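Blr6230 protein (Bradyrhizobium diazoefficiens USDA 110, PDB 5NJW) probably hydrolyses beta-lactam antibiotics as a zinc-dependent subclass B3 metallo-beta-lactamase. Local coordinates at residues Pro175-Gly180 against Asp221-Thr226; Cys181-Met186 against Leu198-Gly203. All coordinates share one frame; numbering follows the deposited sequence. Where two conformers were deposited one is given.

Contact 1: residues Pro175-Gly180 against Asp221-Thr226; sequences PGHSPG and DDYRAT. With ZN (zinc ion), chain C; BO3 (boric acid), chain F; EDO (1,2-ethanediol), chain H.
Gly176 lies against Tyr223 with their CA atoms 4.3 Å apart, where the irregular loop Pro175-Gly180 meets one flank of the helical segment Asp221-Thr226. In this metallo-beta-lactamase fold the loop follows strand 167-173 and carries the zinc ligand His177, while the segment belongs to helix 219-232. Gly176 adopts a positive phi of 142°, and its CA sits over the face of the Tyr223 ring, 3.8 Å from the centroid, in a CH-pi contact. The peptide that follows continues across the same face, with Gly176 C above the rim near CZ, and the phenol oxygen reaches the backbone of His177, Tyr223 OH to His177 CA 3.4 Å. That hydroxyl is hydrogen-bonded to Thr204 O, which also receives His177 ND1, so ring and imidazole share one acceptor. One residue earlier, Pro175 presents CB and CG to the carboxylate of Asp222, CB to OD2 being 3.5 Å; OD2 is hydrogen-bonded to Tyr216 OH and salt-bridged to Arg126. His177, with CG anti to the backbone N (chi1 -177°), directs its imidazole away from the helix, and NE2 binds zinc at 2.1 Å together with His101 and His103. The Pro175 carbonyl is gripped by Thr226: OG1 donates to O at 2.7 Å, in the carbonyl plane on a lone pair, with a C=O...OG1 angle of 136°.

Contact 2: residues Cys181-Met186 against Leu198-Gly203; sequences CTSWEM and LFFCSG. With BO3 (boric acid), chain F.
Trp184 and Phe199 form an antiparallel hydrogen-bonded pair, with Phe199 N to Trp184 O at 2.8 Å and Trp184 N to Phe199 O at 3.0 Å, and Glu185 and Leu198 follow as a non-hydrogen-bonded pair in the beta hairpin of strands 182-190 and 193-199. The second segment leaves the strand after Phe199, and beyond it a side chain replaces the backbone as acceptor. Ser183 OG accepts the N-H of Cys201 at 3.0 Å, a bent bond of 139°, and has a further hydrogen bond with Thr174. Its CB rests near Leu198 CD1. On the face shared by Trp184 and Phe199, Met186 SD approaches the Phe199 ring at its edge, 3.9 Å from CE1, as a Met-aromatic contact; Tyr58 packs edge-to-face with the same ring. Where the segments part, Cys181 SG and Cys201 SG are joined by a disulfide with a chi3 of 111°. Beyond it, Ser202 OG donates to O3 of the bound boric acid at 2.7 Å. The covalent link thus ties the residue just before strand 182-190 to the loop leaving strand 193-199, next to Ser202, and Cys201 O receives ND1 of the zinc ligand His101, consistent with a second-shell role in orienting that imidazole.

The centres of the two contacts lie about 12 Å apart, and both segments of contact 2 fall between those of contact 1 in sequence: Pro175-Gly180 runs directly into Cys181-Met186, and strand 193-199 is followed by helix 219-232. Contact 2 belongs to the five-stranded sheet, whereas contact 1 sets the helix against the loop entering strand 182-190. They meet beside the zinc site, where His177 ND1, bonded to Thr204 O, lies close to Ser202 OG without a hydrogen bond being assigned, and Tyr223 CE1 is 3.5 Å from Gly203 O. The loop before strand 182-190 supplies zinc ligand His177 and the loop after strand 193-199 supplies Ser202, both beside the boric acid.

Contact 1: residues Pro175-Gly180 against Asp221-Thr226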
# COMPACT_ATOMS: atom_id res chain seq x y z
N PRO A 175 -5.94 -2.09 10.33
CA PRO A 175 -6.33 -0.69 10.39
C PRO A 175 -5.43 0.18 11.25
O PRO A 175 -4.61 -0.29 12.03
CB PRO A 175 -7.75 -0.75 10.97
CG PRO A 175 -7.70 -1.95 11.85
CD PRO A 175 -6.93 -2.95 11.03
N GLY A 176 -5.58 1.49 11.06
CA GLY A 176 -4.83 2.50 11.81
C GLY A 176 -4.49 3.64 10.88
O GLY A 176 -5.06 4.73 10.96
N HIS A 177 -3.58 3.37 9.94
CA HIS A 177 -3.21 4.39 8.97
C HIS A 177 -4.44 4.83 8.17
O HIS A 177 -4.56 6.00 7.80
CB HIS A 177 -2.07 3.87 8.12
CG HIS A 177 -1.57 4.85 7.13
ND1 HIS A 177 -0.67 5.85 7.43
CD2 HIS A 177 -1.91 5.04 5.84
CE1 HIS A 177 -0.42 6.56 6.34
NE2 HIS A 177 -1.19 6.12 5.37
N SER A 178 -5.36 3.91 7.92
CA SER A 178 -6.71 4.22 7.43
C SER A 178 -7.65 3.22 8.08
O SER A 178 -7.20 2.17 8.56
CB SER A 178 -6.83 4.12 5.90
OG SER A 178 -6.87 2.75 5.49
N PRO A 179 -8.96 3.53 8.12
CA PRO A 179 -9.83 2.60 8.85
C PRO A 179 -9.96 1.24 8.18
O PRO A 179 -10.21 0.24 8.86
CB PRO A 179 -11.19 3.34 8.92
CG PRO A 179 -11.13 4.39 7.87
CD PRO A 179 -9.68 4.74 7.67
N GLY A 180 -9.81 1.20 6.86
CA GLY A 180 -9.94 -0.05 6.10
C GLY A 180 -8.63 -0.61 5.57
O GLY A 180 -8.65 -1.40 4.64
N ASP A 221 -6.53 2.43 19.10
CA ASP A 221 -6.62 0.97 19.31
C ASP A 221 -6.29 0.19 18.04
O ASP A 221 -5.65 -0.86 18.10
CB ASP A 221 -8.01 0.55 19.79
CG ASP A 221 -8.30 0.96 21.24
OD1 ASP A 221 -7.41 0.79 22.09
OD2 ASP A 221 -9.42 1.43 21.49
N ASP A 222 -6.76 0.70 16.90
CA ASP A 222 -6.43 0.05 15.62
C ASP A 222 -4.92 -0.01 15.39
O ASP A 222 -4.40 -1.08 15.08
CB ASP A 222 -7.13 0.76 14.46
CG ASP A 222 -8.62 0.42 14.36
OD1 ASP A 222 -9.11 -0.50 15.05
OD2 ASP A 222 -9.29 1.02 13.52
N TYR A 223 -4.21 1.10 15.54
CA TYR A 223 -2.75 1.09 15.34
C TYR A 223 -2.06 0.08 16.25
O TYR A 223 -1.20 -0.68 15.81
CB TYR A 223 -2.15 2.44 15.62
CG TYR A 223 -2.11 3.42 14.46
CD1 TYR A 223 -1.12 3.34 13.49
CD2 TYR A 223 -3.00 4.49 14.38
CE1 TYR A 223 -1.02 4.28 12.46
CE2 TYR A 223 -2.91 5.45 13.36
CZ TYR A 223 -1.91 5.33 12.41
OH TYR A 223 -1.84 6.29 11.41
N ARG A 224 -2.44 0.08 17.54
CA ARG A 224 -1.92 -0.86 18.56
C ARG A 224 -2.06 -2.28 18.12
O ARG A 224 -1.09 -3.05 18.16
CB ARG A 224 -2.70 -0.76 19.88
CG ARG A 224 -2.58 0.55 20.60
CD ARG A 224 -1.15 1.00 20.78
NE ARG A 224 -1.14 2.09 21.71
CZ ARG A 224 -0.07 2.74 22.13
NH1 ARG A 224 1.13 2.41 21.69
NH2 ARG A 224 -0.20 3.75 23.01
N ALA A 225 -3.28 -2.63 17.75
CA ALA A 225 -3.63 -3.97 17.32
C ALA A 225 -2.82 -4.37 16.10
O ALA A 225 -2.36 -5.51 15.99
CB ALA A 225 -5.10 -4.07 17.02
N THR A 226 -2.65 -3.43 15.17
CA THR A 226 -1.92 -3.69 13.93
C THR A 226 -0.45 -3.95 14.18
O THR A 226 0.14 -4.89 13.59
CB THR A 226 -2.19 -2.56 12.93
OG1 THR A 226 -3.51 -2.74 12.47
CG2 THR A 226 -1.20 -2.55 11.75
ZN ZN C . -1.54 6.75 3.43
B BO3 F . 2.10 6.35 4.14
O1 BO3 F . 1.25 5.62 3.09
O2 BO3 F . 2.48 7.82 3.92
O3 BO3 F . 2.65 5.59 5.35
C1 EDO H . -10.80 -3.53 10.10
O1 EDO H . -10.94 -2.48 9.16
C2 EDO H . -12.00 -3.54 11.04
O2 EDO H . -11.69 -3.04 12.34

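Contact 2: residues Cys181-Met186 against Leu198-Gly203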
# COMPACT_ATOMS: atom_id res chain seq x y z
N CYS A 181 -7.52 -0.17 6.14
CA CYS A 181 -6.17 -0.55 5.67
C CYS A 181 -6.06 -2.07 5.68
O CYS A 181 -6.32 -2.70 6.71
CB CYS A 181 -5.17 0.10 6.66
SG CYS A 181 -3.49 0.50 6.15
N THR A 182 -5.72 -2.64 4.52
CA THR A 182 -5.72 -4.07 4.29
C THR A 182 -4.35 -4.50 3.81
O THR A 182 -3.85 -3.98 2.81
CB THR A 182 -6.76 -4.45 3.24
OG1 THR A 182 -8.05 -4.01 3.68
CG2 THR A 182 -6.81 -5.95 3.03
N SER A 183 -3.73 -5.41 4.54
CA SER A 183 -2.46 -6.03 4.16
C SER A 183 -2.75 -7.34 3.43
O SER A 183 -3.56 -8.13 3.90
CB SER A 183 -1.57 -6.24 5.36
OG SER A 183 -1.23 -5.02 5.98
N TRP A 184 -2.08 -7.58 2.31
CA TRP A 184 -2.42 -8.71 1.43
C TRP A 184 -1.32 -9.75 1.43
O TRP A 184 -0.15 -9.40 1.18
CB TRP A 184 -2.64 -8.19 0.03
CG TRP A 184 -3.82 -7.31 -0.14
CD1 TRP A 184 -3.85 -5.94 -0.18
CD2 TRP A 184 -5.16 -7.75 -0.35
NE1 TRP A 184 -5.14 -5.51 -0.40
CE2 TRP A 184 -5.97 -6.59 -0.52
CE3 TRP A 184 -5.76 -9.01 -0.43
CZ2 TRP A 184 -7.34 -6.68 -0.77
CZ3 TRP A 184 -7.12 -9.09 -0.67
CH2 TRP A 184 -7.89 -7.94 -0.83
N GLU A 185 -1.67 -11.01 1.72
CA GLU A 185 -0.70 -12.10 1.79
C GLU A 185 -0.83 -13.01 0.59
O GLU A 185 -1.93 -13.32 0.15
CB GLU A 185 -0.92 -12.90 3.06
CG GLU A 185 0.09 -14.03 3.26
CD GLU A 185 -0.07 -14.73 4.58
OE1 GLU A 185 -0.86 -14.29 5.44
OE2 GLU A 185 0.61 -15.75 4.79
N MET A 186 0.32 -13.44 0.06
CA MET A 186 0.32 -14.46 -0.99
C MET A 186 1.60 -15.24 -0.97
O MET A 186 2.60 -14.82 -0.39
CB MET A 186 0.09 -13.88 -2.40
CG MET A 186 1.20 -12.94 -2.89
SD MET A 186 1.01 -12.35 -4.58
CE MET A 186 1.41 -13.82 -5.53
N LEU A 198 3.98 -10.40 2.23
CA LEU A 198 2.91 -9.48 2.71
C LEU A 198 3.09 -8.12 2.05
O LEU A 198 4.12 -7.47 2.23
CB LEU A 198 2.94 -9.32 4.23
CG LEU A 198 1.71 -8.59 4.77
CD1 LEU A 198 0.50 -9.49 4.73
CD2 LEU A 198 1.96 -8.14 6.19
N PHE A 199 2.05 -7.69 1.35
CA PHE A 199 1.92 -6.28 0.94
C PHE A 199 1.32 -5.56 2.16
O PHE A 199 0.10 -5.53 2.35
CB PHE A 199 1.01 -6.15 -0.27
CG PHE A 199 1.50 -6.87 -1.50
CD1 PHE A 199 1.15 -8.19 -1.76
CD2 PHE A 199 2.26 -6.20 -2.45
CE1 PHE A 199 1.57 -8.83 -2.92
CE2 PHE A 199 2.69 -6.84 -3.60
CZ PHE A 199 2.32 -8.14 -3.85
N PHE A 200 2.19 -5.07 3.02
CA PHE A 200 1.78 -4.41 4.27
C PHE A 200 1.13 -3.07 3.89
O PHE A 200 1.58 -2.41 2.94
CB PHE A 200 3.00 -4.21 5.18
CG PHE A 200 2.68 -3.54 6.47
CD1 PHE A 200 1.77 -4.10 7.36
CD2 PHE A 200 3.29 -2.32 6.79
CE1 PHE A 200 1.49 -3.44 8.55
CE2 PHE A 200 2.99 -1.67 7.96
CZ PHE A 200 2.10 -2.22 8.84
N CYS A 201 0.06 -2.68 4.56
CA CYS A 201 -0.72 -1.55 4.09
C CYS A 201 -0.21 -0.19 4.44
O CYS A 201 -0.68 0.76 3.84
CB CYS A 201 -2.17 -1.69 4.54
SG CYS A 201 -2.47 -1.35 6.26
N SER A 202 0.67 -0.11 5.43
CA SER A 202 1.20 1.12 6.08
C SER A 202 0.77 1.17 7.53
O SER A 202 -0.41 0.95 7.84
CB SER A 202 0.76 2.48 5.51
OG SER A 202 1.27 3.51 6.36
N GLY A 203 1.70 1.54 8.39
CA GLY A 203 1.41 1.77 9.81
C GLY A 203 2.00 3.08 10.34
O GLY A 203 2.16 3.23 11.55
B BO3 F . 2.10 6.35 4.14
O1 BO3 F . 1.25 5.62 3.09
O2 BO3 F . 2.48 7.82 3.92
O3 BO3 F . 2.65 5.59 5.35